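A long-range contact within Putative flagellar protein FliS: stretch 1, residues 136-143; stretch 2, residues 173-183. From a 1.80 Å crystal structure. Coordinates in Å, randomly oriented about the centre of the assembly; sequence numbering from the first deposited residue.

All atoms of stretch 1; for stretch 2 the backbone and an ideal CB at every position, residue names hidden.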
# COMPACT_ATOMS: atom_id res chain seq x y z
N LEU A 136 9.29 -1.45 11.12
CA LEU A 136 8.80 -2.69 11.71
C LEU A 136 7.57 -2.30 12.50
O LEU A 136 7.65 -1.39 13.33
CB LEU A 136 9.88 -3.36 12.59
CG LEU A 136 10.70 -4.46 11.90
CD1 LEU A 136 11.39 -3.98 10.64
CD2 LEU A 136 11.65 -5.14 12.87
N LEU A 137 6.41 -2.90 12.17
CA LEU A 137 5.13 -2.52 12.76
C LEU A 137 4.37 -3.67 13.35
O LEU A 137 4.38 -4.79 12.80
CB LEU A 137 4.23 -1.87 11.67
CG LEU A 137 4.84 -0.73 10.86
CD1 LEU A 137 4.07 -0.51 9.54
CD2 LEU A 137 4.92 0.55 11.68
N LEU A 138 3.65 -3.40 14.46
CA LEU A 138 2.71 -4.34 15.07
C LEU A 138 1.40 -3.61 15.29
O LEU A 138 1.39 -2.41 15.59
CB LEU A 138 3.21 -4.95 16.39
CG LEU A 138 4.45 -5.86 16.32
CD1 LEU A 138 5.05 -6.07 17.71
CD2 LEU A 138 4.11 -7.21 15.68
N SER A 139 0.29 -4.33 15.15
CA SER A 139 -1.04 -3.77 15.38
C SER A 139 -1.91 -4.79 16.12
O SER A 139 -1.70 -5.99 15.94
CB SER A 139 -1.68 -3.40 14.04
OG SER A 139 -3.01 -2.93 14.25
N LYS A 140 -2.89 -4.32 16.92
CA LYS A 140 -3.92 -5.15 17.56
C LYS A 140 -5.01 -5.56 16.56
O LYS A 140 -5.90 -6.34 16.92
CB LYS A 140 -4.64 -4.35 18.68
CG LYS A 140 -3.87 -4.14 19.96
CD LYS A 140 -4.79 -3.62 21.07
CE LYS A 140 -5.18 -2.17 20.93
NZ LYS A 140 -5.62 -1.59 22.23
N THR A 141 -5.07 -4.87 15.41
CA THR A 141 -6.12 -5.07 14.39
C THR A 141 -5.52 -5.46 13.05
O THR A 141 -4.31 -5.37 12.86
CB THR A 141 -7.01 -3.80 14.22
OG1 THR A 141 -6.35 -2.88 13.36
CG2 THR A 141 -7.39 -3.13 15.55
N GLN A 142 -6.40 -5.84 12.09
CA GLN A 142 -6.02 -6.22 10.72
C GLN A 142 -5.38 -5.05 9.98
O GLN A 142 -4.79 -5.26 8.92
CB GLN A 142 -7.26 -6.66 9.91
CG GLN A 142 -8.01 -7.85 10.47
CD GLN A 142 -9.42 -7.90 9.92
OE1 GLN A 142 -9.79 -7.21 8.95
NE2 GLN A 142 -10.26 -8.69 10.56
N PHE A 143 -5.54 -3.81 10.50
CA PHE A 143 -4.93 -2.63 9.86
C PHE A 143 -3.60 -2.28 10.51
O PHE A 143 -3.55 -2.06 11.73
CB PHE A 143 -5.88 -1.41 9.92
CG PHE A 143 -7.10 -1.58 9.05
CD1 PHE A 143 -7.04 -1.30 7.68
CD2 PHE A 143 -8.30 -2.03 9.58
CE1 PHE A 143 -8.16 -1.47 6.87
CE2 PHE A 143 -9.42 -2.21 8.76
CZ PHE A 143 -9.35 -1.92 7.41
N UNK A 173 3.75 -3.07 27.34
CA UNK A 173 2.56 -3.67 27.95
C UNK A 173 1.41 -3.84 26.98
O UNK A 173 0.63 -4.78 27.15
CB UNK A 173 2.10 -2.82 29.13
N UNK A 174 1.27 -2.95 25.98
CA UNK A 174 0.19 -3.03 24.99
C UNK A 174 0.30 -4.30 24.14
O UNK A 174 -0.72 -4.93 23.87
CB UNK A 174 0.21 -1.80 24.09
N UNK A 175 1.54 -4.69 23.75
CA UNK A 175 1.77 -5.92 22.96
C UNK A 175 1.36 -7.17 23.81
O UNK A 175 0.63 -8.03 23.33
CB UNK A 175 3.24 -6.01 22.53
N UNK A 176 1.80 -7.23 25.08
CA UNK A 176 1.53 -8.33 26.01
C UNK A 176 -0.01 -8.46 26.22
O UNK A 176 -0.54 -9.57 26.23
CB UNK A 176 2.25 -8.09 27.34
N UNK A 177 -0.72 -7.32 26.33
CA UNK A 177 -2.18 -7.24 26.55
C UNK A 177 -3.03 -7.57 25.32
O UNK A 177 -4.21 -7.89 25.47
CB UNK A 177 -2.54 -5.83 27.03
N UNK A 178 -2.48 -7.38 24.12
CA UNK A 178 -3.20 -7.56 22.85
C UNK A 178 -3.81 -8.97 22.71
O UNK A 178 -3.10 -9.95 22.86
CB UNK A 178 -2.25 -7.29 21.68
N UNK A 179 -5.12 -9.07 22.39
CA UNK A 179 -5.76 -10.39 22.20
C UNK A 179 -5.45 -10.93 20.81
O UNK A 179 -5.49 -12.14 20.59
CB UNK A 179 -7.27 -10.30 22.40
N UNK A 180 -5.16 -10.04 19.87
CA UNK A 180 -4.76 -10.40 18.51
C UNK A 180 -3.59 -9.54 18.16
O UNK A 180 -3.53 -8.39 18.61
CB UNK A 180 -5.90 -10.23 17.50
N UNK A 181 -2.64 -10.07 17.37
CA UNK A 181 -1.46 -9.29 17.01
C UNK A 181 -1.12 -9.51 15.55
O UNK A 181 -1.04 -10.65 15.08
CB UNK A 181 -0.27 -9.66 17.90
N UNK A 182 -0.91 -8.40 14.84
CA UNK A 182 -0.61 -8.41 13.40
C UNK A 182 0.70 -7.69 13.13
O UNK A 182 0.99 -6.70 13.80
CB UNK A 182 -1.74 -7.76 12.60
N UNK A 183 1.51 -8.19 12.20
CA UNK A 183 2.80 -7.60 11.88
C UNK A 183 2.84 -7.14 10.45
O UNK A 183 2.13 -7.68 9.59
CB UNK A 183 3.93 -8.59 12.14

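Position 173 opens a helical run, and its ideal CB has nothing of stretch 1 within 5.5 Å. Stretch 1 sets no preference here; the residue is Thr-173.

At 174 CA-to-CB points sideways, so only a long side chain can cross. What stretch 1 offers is the amine of Lys-140, which favours an acid. Glu-174 fills the role: its OE1 lies 3.9 Å from NZ of Lys-140, a long salt bridge.

Position 175 is also helical and sideways, but its ideal CB lies 5.2 Å from CD1 of Leu-138. A branched or extended apolar chain would close that gap. In Ile-175, CD1 meets CD1 of Leu-138 at 3.7 Å.

Positions 176 and 177 find no contact with stretch 1 and could hold many residues. Val-176 makes none; Lys-177 turns back on its own helix, its NZ forming a salt bridge with OE2 of Glu-174 at 2.9 Å.

At 178 the backbone leaves helical angles (-57/129) and CB points toward stretch 1, with the ideal atom already 3.9 Å from CG of Lys-140. A small side chain suffices. Ala-178 packs its methyl on that aliphatic stem.

Position 179 has no neighbour within reach of its CB, so stretch 1 leaves it free; Lys-179 leads away.

At 180 the chain is extended and CB points sideways, 3.9 Å from O of Lys-140. Something compact suits, and the residue is Ala-180. Its backbone matters too: O receives a CA-H...O contact from CA of Lys-140 at 3.4 Å.

At 181 CB points away, yet the methyls of Leu-138 are close enough for a larger apolar chain to reach. Leu-181, with chi1 t and chi2 p, brings CD2 to 4.1 Å from CD2 of Leu-138.

Position 182 forms an antiparallel hydrogen-bonded pair with Ser-139: the residue's N donates to O of Ser-139, and N of Ser-139 donates to its O, both at 2.8 Å. Any residue but proline could keep this pairing. The CB shares a sheet face with Ser-139, beside the turn through Thr-141 and Gln-142, where a flat ring could lie against backbone; a long aliphatic chain might also fit. Tyr-182 lays its ring under CA of Gln-142, a CH-pi contact 3.9 Å from that CA to the ring centroid and 7° off the normal. A water bridges its OH (3.2 Å) and NE2 of Gln-142 (2.9 Å).

Position 183 pairs with Leu-138 without hydrogen bonds, their side chains on one face. With the ideal CB 3.8 Å from CD2 of Leu-138, a small apolar residue fits: Ala-183, whose CB makes that contact.

Stretch 2 (173-183) TEIVKAKALYA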
# COMPACT_ATOMS: atom_id res chain seq x y z
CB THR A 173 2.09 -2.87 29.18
OG1 THR A 173 1.85 -1.50 28.81
CG2 THR A 173 3.07 -2.93 30.34
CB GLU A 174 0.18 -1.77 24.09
CG GLU A 174 -0.36 -0.54 24.81
CD GLU A 174 -1.73 -0.69 25.44
OE1 GLU A 174 -2.70 -0.97 24.70
OE2 GLU A 174 -1.83 -0.56 26.68
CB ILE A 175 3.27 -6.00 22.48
CG1 ILE A 175 3.53 -4.92 21.38
CG2 ILE A 175 3.60 -7.43 21.94
CD1 ILE A 175 4.98 -4.58 21.12
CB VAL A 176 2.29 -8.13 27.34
CG1 VAL A 176 1.99 -9.27 28.34
CG2 VAL A 176 3.80 -8.03 27.10
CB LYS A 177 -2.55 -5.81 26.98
CG LYS A 177 -2.40 -5.52 28.47
CD LYS A 177 -2.27 -4.01 28.76
CE LYS A 177 -3.47 -3.18 28.32
NZ LYS A 177 -3.39 -1.78 28.82
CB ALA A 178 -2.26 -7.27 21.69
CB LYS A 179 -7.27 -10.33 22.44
CG LYS A 179 -7.62 -10.06 23.89
CD LYS A 179 -9.11 -10.17 24.15
CE LYS A 179 -9.48 -9.53 25.47
NZ LYS A 179 -10.96 -9.48 25.66
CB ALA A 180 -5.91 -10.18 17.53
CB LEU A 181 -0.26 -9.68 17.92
CG LEU A 181 0.95 -8.75 17.91
CD1 LEU A 181 0.63 -7.40 18.59
CD2 LEU A 181 2.16 -9.43 18.58
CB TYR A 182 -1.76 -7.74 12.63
CG TYR A 182 -3.09 -8.44 12.75
CD1 TYR A 182 -3.90 -8.25 13.87
CD2 TYR A 182 -3.57 -9.26 11.73
CE1 TYR A 182 -5.14 -8.88 13.98
CE2 TYR A 182 -4.82 -9.88 11.83
CZ TYR A 182 -5.60 -9.68 12.95
OH TYR A 182 -6.84 -10.27 13.06
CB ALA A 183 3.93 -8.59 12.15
O HOH W 1 -9.81 -11.08 12.18
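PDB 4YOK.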